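Local coordinates for acyl-CoA dehydrogenase domain protein Tcur3483 (Thermomonospora curvata, PDB 6WY9) that binds FAD and, as an acyl-CoA dehydrogenase family member, probably oxidises a CH-CH group of its substrate, at residues P45-G53 and P359-Q369; D297-M308 and Y335-T346. All coordinates share one frame; numbering follows the deposited sequence.

Interaction 1: P45-G53 and P359-Q369; sequences PADERRRVG and PESPGAVLAGQ
Arg50, near the start of helix 47-55, faces the irregular loop 359-369, and the two backbones stay well apart: the nearest CA atoms, those of Arg50 and Gln369, are 7.9 Å from each other. Within the loop a type II beta turn spans Ser361 to Ala364, and Gly368 is the N-cap of the helix that begins at Gln369. Side chains therefore bridge the gap. The chain of Arg50 leaves with CG anti to the backbone N (chi1 -156°) and bends twice, which lays CD against the Ala367 methyl (CD to CB 3.9 Å) and brings the guanidinium under Pro359, whose CB sits over one face, 3.5 Å from CZ. At the guanidinium edge, Arg50 NH2 forms a salt bridge to Glu360 OE2 (3.1 Å); its hydrogen bond is weak, and the carboxylate stands almost perpendicular to the guanidinium. Alongside, CG of Arg50 passes CG of Gln369 at 4.1 Å. The Gln369 amide NE2 turns back to Leu366 O (3.1 Å), while its OE1 is held by Arg271 of helix 263-286. At this surface junction of N-terminal and C-terminal helical regions, OD1 of the poorly ordered Asp47 lies 3.0 Å from Glu360 OE1, two acceptors without a hydrogen bond; Arg50, with Arg51 nearby, probably offsets the repulsion, although Arg50 NE is buried without a partner.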
loop_
_atom_site.group_PDB
_atom_site.type_symbol
_atom_site.label_atom_id
_atom_site.label_comp_id
_atom_site.label_asym_id
_atom_site.label_seq_id
_atom_site.Cartn_x
_atom_site.Cartn_y
_atom_site.Cartn_z
ATOM N N PRO A 45 -37.569 -15.363 -2.227
ATOM C CA PRO A 45 -38.540 -14.389 -2.732
ATOM C C PRO A 45 -37.830 -13.157 -3.269
ATOM O O PRO A 45 -37.414 -13.119 -4.433
ATOM C CB PRO A 45 -39.374 -14.059 -1.485
ATOM C CG PRO A 45 -38.481 -14.488 -0.301
ATOM C CD PRO A 45 -37.175 -15.011 -0.859
ATOM N N ALA A 46 -37.677 -12.147 -2.411
ATOM C CA ALA A 46 -36.935 -10.941 -2.755
ATOM C C ALA A 46 -35.891 -10.647 -1.685
ATOM O O ALA A 46 -34.810 -11.249 -1.679
ATOM C CB ALA A 46 -37.883 -9.749 -2.931
ATOM N N ASP A 47 -36.212 -9.731 -0.770
ATOM C CA ASP A 47 -35.274 -9.373 0.286
ATOM C C ASP A 47 -34.959 -10.539 1.205
ATOM O O ASP A 47 -33.905 -10.533 1.850
ATOM C CB ASP A 47 -35.829 -8.216 1.107
ATOM C CG ASP A 47 -35.837 -6.926 0.340
ATOM O OD1 ASP A 47 -34.773 -6.272 0.275
ATOM O OD2 ASP A 47 -36.896 -6.584 -0.225
ATOM N N GLU A 48 -35.850 -11.529 1.294
ATOM C CA GLU A 48 -35.607 -12.651 2.193
ATOM C C GLU A 48 -34.235 -13.261 1.956
ATOM O O GLU A 48 -33.522 -13.592 2.911
ATOM C CB GLU A 48 -36.695 -13.709 2.031
ATOM C CG GLU A 48 -38.062 -13.276 2.532
ATOM C CD GLU A 48 -39.044 -14.435 2.631
ATOM O OE1 GLU A 48 -38.600 -15.583 2.849
ATOM O OE2 GLU A 48 -40.261 -14.198 2.477
ATOM N N ARG A 49 -33.839 -13.407 0.688
ATOM C CA ARG A 49 -32.535 -13.984 0.378
ATOM C C ARG A 49 -31.406 -13.204 1.051
ATOM O O ARG A 49 -30.554 -13.786 1.735
ATOM C CB ARG A 49 -32.330 -14.037 -1.138
ATOM C CG ARG A 49 -32.298 -12.668 -1.832
ATOM C CD ARG A 49 -31.404 -12.655 -3.073
ATOM N NE ARG A 49 -30.932 -11.304 -3.347
ATOM C CZ ARG A 49 -29.902 -10.738 -2.721
ATOM N NH1 ARG A 49 -29.226 -11.416 -1.796
ATOM N NH2 ARG A 49 -29.550 -9.492 -3.018
ATOM N N ARG A 50 -31.376 -11.881 0.854
ATOM C CA ARG A 50 -30.369 -11.033 1.485
ATOM C C ARG A 50 -30.558 -10.940 2.999
ATOM O O ARG A 50 -29.653 -10.463 3.693
ATOM C CB ARG A 50 -30.395 -9.632 0.845
ATOM C CG ARG A 50 -29.093 -8.844 0.975
ATOM C CD ARG A 50 -29.312 -7.342 1.242
ATOM N NE ARG A 50 -30.302 -7.106 2.291
ATOM C CZ ARG A 50 -30.157 -7.467 3.567
ATOM N NH1 ARG A 50 -29.063 -8.101 3.967
ATOM N NH2 ARG A 50 -31.116 -7.205 4.449
ATOM N N ARG A 51 -31.704 -11.385 3.523
ATOM C CA ARG A 51 -31.943 -11.443 4.964
ATOM C C ARG A 51 -31.405 -12.729 5.595
ATOM O O ARG A 51 -30.785 -12.673 6.664
ATOM C CB ARG A 51 -33.441 -11.295 5.254
ATOM C CG ARG A 51 -33.930 -9.851 5.309
ATOM C CD ARG A 51 -34.024 -9.356 6.751
ATOM N NE ARG A 51 -35.364 -9.503 7.329
ATOM C CZ ARG A 51 -35.751 -10.503 8.120
ATOM N NH1 ARG A 51 -36.991 -10.529 8.589
ATOM N NH2 ARG A 51 -34.911 -11.475 8.447
ATOM N N VAL A 52 -31.630 -13.887 4.965
ATOM C CA VAL A 52 -31.058 -15.132 5.480
ATOM C C VAL A 52 -29.567 -15.216 5.165
ATOM O O VAL A 52 -28.815 -15.882 5.890
ATOM C CB VAL A 52 -31.807 -16.359 4.925
ATOM C CG1 VAL A 52 -33.138 -16.550 5.636
ATOM C CG2 VAL A 52 -32.023 -16.211 3.443
ATOM N N GLY A 53 -29.119 -14.558 4.090
ATOM C CA GLY A 53 -27.699 -14.524 3.782
ATOM C C GLY A 53 -26.893 -13.684 4.754
ATOM O O GLY A 53 -25.725 -13.986 5.016
ATOM N N PRO A 359 -28.521 -1.807 3.729
ATOM C CA PRO A 359 -29.599 -2.611 3.123
ATOM C C PRO A 359 -30.941 -2.184 3.675
ATOM O O PRO A 359 -31.073 -1.893 4.863
ATOM C CB PRO A 359 -29.262 -4.050 3.554
ATOM C CG PRO A 359 -27.720 -4.002 3.815
ATOM C CD PRO A 359 -27.507 -2.638 4.423
ATOM N N GLU A 360 -31.962 -2.179 2.831
ATOM C CA GLU A 360 -33.330 -1.892 3.287
ATOM C C GLU A 360 -33.557 -0.410 3.579
ATOM O O GLU A 360 -34.628 -0.056 4.097
ATOM C CB GLU A 360 -33.726 -2.668 4.560
ATOM C CG GLU A 360 -33.115 -4.065 4.730
ATOM C CD GLU A 360 -33.926 -5.143 4.053
ATOM O OE1 GLU A 360 -34.409 -4.880 2.929
ATOM O OE2 GLU A 360 -34.091 -6.239 4.643
ATOM N N SER A 361 -32.571 0.442 3.368
ATOM C CA SER A 361 -32.912 1.851 3.409
ATOM C C SER A 361 -33.024 2.381 1.990
ATOM O O SER A 361 -32.351 1.882 1.077
ATOM C CB SER A 361 -31.866 2.686 4.167
ATOM O OG SER A 361 -32.053 2.640 5.575
ATOM N N PRO A 362 -33.832 3.423 1.809
ATOM C CA PRO A 362 -34.047 3.968 0.461
ATOM C C PRO A 362 -32.771 4.519 -0.139
ATOM O O PRO A 362 -32.002 5.211 0.532
ATOM C CB PRO A 362 -35.075 5.090 0.680
ATOM C CG PRO A 362 -35.664 4.860 1.979
ATOM C CD PRO A 362 -34.706 4.035 2.820
ATOM N N GLY A 363 -32.588 4.263 -1.451
ATOM C CA GLY A 363 -31.403 4.656 -2.175
ATOM C C GLY A 363 -30.276 3.641 -2.153
ATOM O O GLY A 363 -29.260 3.854 -2.824
ATOM N N ALA A 364 -30.421 2.531 -1.430
ATOM C CA ALA A 364 -29.334 1.554 -1.398
ATOM C C ALA A 364 -29.108 1.013 -2.802
ATOM O O ALA A 364 -30.051 0.858 -3.574
ATOM C CB ALA A 364 -29.657 0.398 -0.431
ATOM N N VAL A 365 -27.868 0.718 -3.142
ATOM C CA VAL A 365 -27.551 0.180 -4.466
ATOM C C VAL A 365 -27.206 -1.289 -4.301
ATOM O O VAL A 365 -26.496 -1.668 -3.357
ATOM C CB VAL A 365 -26.401 0.953 -5.146
ATOM C CG1 VAL A 365 -26.909 2.281 -5.680
ATOM C CG2 VAL A 365 -25.356 1.255 -4.131
ATOM N N LEU A 366 -27.717 -2.117 -5.210
ATOM C CA LEU A 366 -27.472 -3.548 -5.132
ATOM C C LEU A 366 -27.896 -4.054 -3.758
ATOM O O LEU A 366 -27.195 -4.838 -3.112
ATOM C CB LEU A 366 -25.995 -3.859 -5.435
ATOM C CG LEU A 366 -25.538 -3.427 -6.848
ATOM C CD1 LEU A 366 -23.988 -3.510 -7.034
ATOM C CD2 LEU A 366 -26.270 -4.249 -7.932
ATOM N N ALA A 367 -29.054 -3.559 -3.291
ATOM C CA ALA A 367 -29.655 -3.919 -2.009
ATOM C C ALA A 367 -28.722 -3.653 -0.816
ATOM O O ALA A 367 -28.886 -4.270 0.231
ATOM C CB ALA A 367 -30.118 -5.387 -1.995
ATOM N N GLY A 368 -27.746 -2.746 -0.943
ATOM C CA GLY A 368 -26.820 -2.456 0.146
ATOM C C GLY A 368 -25.794 -3.538 0.423
ATOM O O GLY A 368 -25.145 -3.499 1.474
ATOM N N GLN A 369 -25.626 -4.505 -0.491
ATOM C CA GLN A 369 -24.783 -5.670 -0.204
ATOM C C GLN A 369 -23.331 -5.280 0.046
ATOM O O GLN A 369 -22.649 -5.885 0.884
ATOM C CB GLN A 369 -24.848 -6.662 -1.373
ATOM C CG GLN A 369 -26.167 -7.356 -1.485
ATOM C CD GLN A 369 -26.150 -8.277 -2.690
ATOM O OE1 GLN A 369 -25.711 -9.426 -2.603
ATOM N NE2 GLN A 369 -26.572 -7.757 -3.827
#

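Interaction 2: D297-M308 and Y335-T346; sequences DLARTYAKLEAM and YGTETHIDVQRT. With GOL (glycerol), chain I.
Arg300 and Asp342 meet head-on between two antiparallel helices, neighbours in the C-terminal helical domain of the acyl-CoA dehydrogenase fold, whose axes approach to 9.9 Å with 154° between their directions. Guanidinium and carboxylate are nearly coplanar, 15° apart, and pair end-on: NH1 of Arg300 donates to OD2 of Asp342 (2.8 Å) and NH2 to OD1 (2.7 Å), both bonds almost straight and both on syn lone pairs. The Lys304 side chain crosses that of Asp342 at about a right angle, its NZ reaching the anti side of Asp342 OD2 at 2.7 Å, so that OD2 takes two donors. With an alanine here instead of Asp342, the arginine and lysine charges would probably lose their shared partner and the guanidinium would be left freer to turn. One water links Lys304 NZ to Thr339 OG1, and a glycerol, probably from the crystallisation liquor, accepts from Arg300 NH2.

Away from the charges the helices meet largely through apolar groups. Leu305 and Val343 reach tip to tip, CG to CG2 3.9 Å, and Thr301 meets Thr346 likewise, methyl CG2 to CB. Trp276 and Met272 of helix 263-286 pack on Leu305 and Val343 respectively. Toward Met308, the Tyr335 ring swings across with CG anti to the backbone N (chi1 174°), and its hydroxyl donates to Lys304 O (2.7 Å), a carbonyl that also accepts from Met308 N within its own helix. Met308 CB rests 3.8 Å from Tyr335 CE2. Farther along the same side chain, Met308 SD comes to the edge of the His340 imidazole in a Met-aromatic contact, 3.4 Å from NE2.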
loop_
_atom_site.group_PDB
_atom_site.type_symbol
_atom_site.label_atom_id
_atom_site.label_comp_id
_atom_site.label_asym_id
_atom_site.label_seq_id
_atom_site.Cartn_x
_atom_site.Cartn_y
_atom_site.Cartn_z
ATOM N N ASP A 297 -9.727 2.297 -10.792
ATOM C CA ASP A 297 -10.017 1.462 -9.625
ATOM C C ASP A 297 -10.637 0.117 -10.021
ATOM O O ASP A 297 -10.399 -0.908 -9.359
ATOM C CB ASP A 297 -10.972 2.195 -8.661
ATOM C CG ASP A 297 -10.274 3.281 -7.820
ATOM O OD1 ASP A 297 -9.044 3.438 -7.944
ATOM O OD2 ASP A 297 -10.954 3.986 -7.019
ATOM N N LEU A 298 -11.505 0.114 -11.036
ATOM C CA LEU A 298 -12.036 -1.140 -11.546
ATOM C C LEU A 298 -10.934 -1.991 -12.177
ATOM O O LEU A 298 -10.943 -3.214 -12.001
ATOM C CB LEU A 298 -13.148 -0.883 -12.571
ATOM C CG LEU A 298 -14.417 -0.305 -11.959
ATOM C CD1 LEU A 298 -15.307 0.172 -13.148
ATOM C CD2 LEU A 298 -15.100 -1.377 -11.089
ATOM N N ALA A 299 -9.950 -1.358 -12.827
ATOM C CA ALA A 299 -8.819 -2.105 -13.415
ATOM C C ALA A 299 -7.972 -2.753 -12.330
ATOM O O ALA A 299 -7.610 -3.934 -12.441
ATOM C CB ALA A 299 -7.937 -1.181 -14.281
ATOM N N ARG A 300 -7.647 -1.990 -11.272
ATOM C CA ARG A 300 -6.800 -2.509 -10.205
ATOM C C ARG A 300 -7.499 -3.628 -9.449
ATOM O O ARG A 300 -6.895 -4.671 -9.184
ATOM C CB ARG A 300 -6.382 -1.398 -9.218
ATOM C CG ARG A 300 -5.194 -1.750 -8.328
ATOM C CD ARG A 300 -4.854 -0.605 -7.281
ATOM N NE ARG A 300 -6.058 -0.311 -6.498
ATOM C CZ ARG A 300 -6.489 -1.064 -5.489
ATOM N NH1 ARG A 300 -5.787 -2.145 -5.109
ATOM N NH2 ARG A 300 -7.625 -0.765 -4.857
ATOM N N THR A 301 -8.798 -3.466 -9.166
ATOM C CA THR A 301 -9.492 -4.555 -8.476
ATOM C C THR A 301 -9.704 -5.744 -9.403
ATOM O O THR A 301 -9.671 -6.885 -8.930
ATOM C CB THR A 301 -10.816 -4.091 -7.850
ATOM O OG1 THR A 301 -11.579 -3.399 -8.835
ATOM C CG2 THR A 301 -10.551 -3.154 -6.663
ATOM N N TYR A 302 -9.950 -5.522 -10.718
ATOM C CA TYR A 302 -9.978 -6.638 -11.655
ATOM C C TYR A 302 -8.678 -7.472 -11.562
ATOM O O TYR A 302 -8.693 -8.725 -11.558
ATOM C CB TYR A 302 -10.169 -6.099 -13.088
ATOM C CG TYR A 302 -10.210 -7.133 -14.192
ATOM C CD1 TYR A 302 -11.409 -7.738 -14.560
ATOM C CD2 TYR A 302 -9.054 -7.506 -14.907
ATOM C CE1 TYR A 302 -11.467 -8.665 -15.636
ATOM C CE2 TYR A 302 -9.114 -8.432 -15.952
ATOM C CZ TYR A 302 -10.316 -9.025 -16.312
ATOM O OH TYR A 302 -10.359 -9.950 -17.375
ATOM N N ALA A 303 -7.537 -6.789 -11.585
ATOM C CA ALA A 303 -6.263 -7.516 -11.622
ATOM C C ALA A 303 -6.050 -8.303 -10.330
ATOM O O ALA A 303 -5.529 -9.427 -10.371
ATOM C CB ALA A 303 -5.099 -6.550 -11.826
ATOM N N LYS A 304 -6.450 -7.728 -9.197
ATOM C CA LYS A 304 -6.264 -8.396 -7.903
ATOM C C LYS A 304 -7.253 -9.543 -7.721
ATOM O O LYS A 304 -6.901 -10.573 -7.125
ATOM C CB LYS A 304 -6.378 -7.388 -6.759
ATOM C CG LYS A 304 -5.126 -6.436 -6.652
ATOM C CD LYS A 304 -5.158 -5.669 -5.348
ATOM C CE LYS A 304 -4.889 -6.605 -4.166
ATOM N NZ LYS A 304 -4.772 -5.739 -2.958
ATOM N N LEU A 305 -8.490 -9.369 -8.226
ATOM C CA LEU A 305 -9.477 -10.445 -8.274
ATOM C C LEU A 305 -9.058 -11.551 -9.209
ATOM O O LEU A 305 -9.398 -12.712 -8.955
ATOM C CB LEU A 305 -10.871 -9.936 -8.706
ATOM C CG LEU A 305 -11.589 -9.136 -7.588
ATOM C CD1 LEU A 305 -12.799 -8.361 -8.213
ATOM C CD2 LEU A 305 -12.059 -10.035 -6.402
ATOM N N GLU A 306 -8.404 -11.223 -10.336
ATOM C CA GLU A 306 -7.932 -12.290 -11.205
ATOM C C GLU A 306 -6.901 -13.161 -10.485
ATOM O O GLU A 306 -6.998 -14.386 -10.519
ATOM C CB GLU A 306 -7.339 -11.759 -12.505
ATOM C CG GLU A 306 -6.766 -12.912 -13.291
ATOM C CD GLU A 306 -6.125 -12.510 -14.607
ATOM O OE1 GLU A 306 -6.728 -11.693 -15.333
ATOM O OE2 GLU A 306 -5.018 -13.025 -14.905
ATOM N N ALA A 307 -5.915 -12.550 -9.829
ATOM C CA ALA A 307 -4.924 -13.348 -9.102
ATOM C C ALA A 307 -5.597 -14.197 -8.019
ATOM O O ALA A 307 -5.301 -15.388 -7.882
ATOM C CB ALA A 307 -3.851 -12.441 -8.474
ATOM N N MET A 308 -6.533 -13.594 -7.268
ATOM C CA MET A 308 -7.240 -14.319 -6.204
ATOM C C MET A 308 -7.959 -15.538 -6.731
ATOM O O MET A 308 -7.856 -16.637 -6.179
ATOM C CB MET A 308 -8.254 -13.380 -5.510
ATOM C CG MET A 308 -9.168 -14.142 -4.478
ATOM S SD MET A 308 -10.687 -13.198 -4.188
ATOM C CE MET A 308 -11.637 -13.607 -5.663
ATOM N N TYR A 335 -3.825 -13.494 1.184
ATOM C CA TYR A 335 -4.020 -12.646 0.008
ATOM C C TYR A 335 -5.513 -12.483 -0.311
ATOM O O TYR A 335 -5.998 -11.354 -0.522
ATOM C CB TYR A 335 -3.285 -13.233 -1.218
ATOM C CG TYR A 335 -3.621 -12.409 -2.453
ATOM C CD1 TYR A 335 -3.130 -11.107 -2.577
ATOM C CD2 TYR A 335 -4.497 -12.901 -3.443
ATOM C CE1 TYR A 335 -3.465 -10.318 -3.689
ATOM C CE2 TYR A 335 -4.836 -12.122 -4.547
ATOM C CZ TYR A 335 -4.335 -10.828 -4.660
ATOM O OH TYR A 335 -4.688 -10.038 -5.757
ATOM N N GLY A 336 -6.264 -13.595 -0.312
ATOM C CA GLY A 336 -7.670 -13.512 -0.721
ATOM C C GLY A 336 -8.509 -12.667 0.225
ATOM O O GLY A 336 -9.227 -11.753 -0.202
ATOM N N THR A 337 -8.387 -12.915 1.544
ATOM C CA THR A 337 -9.171 -12.125 2.507
ATOM C C THR A 337 -8.770 -10.633 2.511
ATOM O O THR A 337 -9.640 -9.749 2.654
ATOM C CB THR A 337 -9.073 -12.736 3.928
ATOM O OG1 THR A 337 -7.701 -12.763 4.364
ATOM C CG2 THR A 337 -9.629 -14.164 3.924
ATOM N N GLU A 338 -7.487 -10.301 2.319
ATOM C CA GLU A 338 -7.164 -8.877 2.219
ATOM C C GLU A 338 -7.676 -8.281 0.910
ATOM O O GLU A 338 -8.086 -7.105 0.870
ATOM C CB GLU A 338 -5.641 -8.655 2.401
ATOM C CG GLU A 338 -5.272 -9.044 3.887
ATOM C CD GLU A 338 -3.791 -9.152 4.131
ATOM O OE1 GLU A 338 -2.995 -8.919 3.189
ATOM O OE2 GLU A 338 -3.428 -9.551 5.248
ATOM N N THR A 339 -7.673 -9.075 -0.162
ATOM C CA THR A 339 -8.253 -8.608 -1.414
ATOM C C THR A 339 -9.763 -8.376 -1.287
ATOM O O THR A 339 -10.278 -7.403 -1.839
ATOM C CB THR A 339 -7.935 -9.601 -2.534
ATOM O OG1 THR A 339 -6.515 -9.635 -2.731
ATOM C CG2 THR A 339 -8.601 -9.191 -3.867
ATOM N N HIS A 340 -10.496 -9.231 -0.556
ATOM C CA HIS A 340 -11.928 -8.942 -0.381
ATOM C C HIS A 340 -12.149 -7.564 0.238
ATOM O O HIS A 340 -13.056 -6.824 -0.182
ATOM C CB HIS A 340 -12.629 -9.987 0.490
ATOM C CG HIS A 340 -12.473 -11.387 -0.006
ATOM N ND1 HIS A 340 -12.814 -12.487 0.751
ATOM C CD2 HIS A 340 -11.992 -11.871 -1.179
ATOM C CE1 HIS A 340 -12.542 -13.592 0.071
ATOM N NE2 HIS A 340 -12.030 -13.244 -1.100
ATOM N N ILE A 341 -11.341 -7.206 1.250
ATOM C CA ILE A 341 -11.463 -5.891 1.884
ATOM C C ILE A 341 -11.073 -4.769 0.914
ATOM O O ILE A 341 -11.717 -3.711 0.875
ATOM C CB ILE A 341 -10.610 -5.824 3.167
ATOM C CG1 ILE A 341 -11.204 -6.671 4.288
ATOM C CG2 ILE A 341 -10.542 -4.368 3.709
ATOM C CD1 ILE A 341 -10.162 -6.853 5.425
ATOM N N ASP A 342 -9.963 -4.934 0.192
ATOM C CA ASP A 342 -9.576 -3.931 -0.815
ATOM C C ASP A 342 -10.716 -3.688 -1.819
ATOM O O ASP A 342 -11.092 -2.545 -2.107
ATOM C CB ASP A 342 -8.305 -4.438 -1.517
ATOM C CG ASP A 342 -7.733 -3.456 -2.532
ATOM O OD1 ASP A 342 -8.212 -2.303 -2.689
ATOM O OD2 ASP A 342 -6.779 -3.895 -3.209
ATOM N N VAL A 343 -11.309 -4.765 -2.331
ATOM C CA VAL A 343 -12.404 -4.617 -3.285
ATOM C C VAL A 343 -13.636 -3.959 -2.626
ATOM O O VAL A 343 -14.310 -3.093 -3.224
ATOM C CB VAL A 343 -12.719 -6.004 -3.882
ATOM C CG1 VAL A 343 -13.981 -5.950 -4.786
ATOM C CG2 VAL A 343 -11.503 -6.516 -4.683
ATOM N N GLN A 344 -13.960 -4.366 -1.397
ATOM C CA GLN A 344 -15.062 -3.724 -0.689
ATOM C C GLN A 344 -14.832 -2.227 -0.551
ATOM O O GLN A 344 -15.751 -1.441 -0.780
ATOM C CB GLN A 344 -15.273 -4.381 0.689
ATOM C CG GLN A 344 -15.907 -5.794 0.550
ATOM C CD GLN A 344 -15.646 -6.740 1.731
ATOM O OE1 GLN A 344 -15.042 -6.350 2.740
ATOM N NE2 GLN A 344 -16.075 -8.013 1.588
ATOM N N ARG A 345 -13.624 -1.812 -0.124
ATOM C CA ARG A 345 -13.346 -0.381 0.031
ATOM C C ARG A 345 -13.508 0.328 -1.292
ATOM O O ARG A 345 -14.108 1.401 -1.376
ATOM C CB ARG A 345 -11.907 -0.134 0.519
ATOM C CG ARG A 345 -11.629 -0.470 1.993
ATOM C CD ARG A 345 -10.107 -0.344 2.279
ATOM N NE ARG A 345 -9.588 1.016 2.029
ATOM C CZ ARG A 345 -8.562 1.516 2.704
ATOM N NH1 ARG A 345 -7.988 0.790 3.654
ATOM N NH2 ARG A 345 -8.098 2.717 2.445
ATOM N N THR A 346 -12.959 -0.281 -2.344
ATOM C CA THR A 346 -12.848 0.380 -3.633
ATOM C C THR A 346 -14.215 0.521 -4.299
ATOM O O THR A 346 -14.547 1.592 -4.800
ATOM C CB THR A 346 -11.876 -0.401 -4.528
ATOM O OG1 THR A 346 -10.597 -0.490 -3.892
ATOM C CG2 THR A 346 -11.724 0.310 -5.881
HETATM C C1 GOL I . -9.137 2.516 -4.450
HETATM O O1 GOL I . -8.052 2.118 -5.307
HETATM C C2 GOL I . -8.657 2.657 -2.977
HETATM O O2 GOL I . -8.440 3.970 -2.610
HETATM C C3 GOL I . -9.817 2.060 -2.132
HETATM O O3 GOL I . -9.670 2.469 -0.771
HETATM O O HOH W 1 -12.734 3.819 -5.139
HETATM O O HOH W 2 -4.845 -7.846 -1.221
#

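Interaction 2 falls, in sequence, between the two segments of interaction 1: helix 326-350, which carries 335-346, precedes the loop that meets 45-53, so the second contact joins helices close in sequence while the first brings the N-terminal and C-terminal regions together over some 300 residues. Their centres lie about 23 Å apart, and the nearest atoms about 7 Å, without touching. Helix 263-286 is common to both, touching Leu366 and Gln369 in interaction 1 and Leu305 and Val343 in interaction 2. One contact is at the surface and has one salt bridge, its hydrogen bond weak, beside packing along an arginine chain; the other is buried and has a charge network. Both lie away from the FAD site.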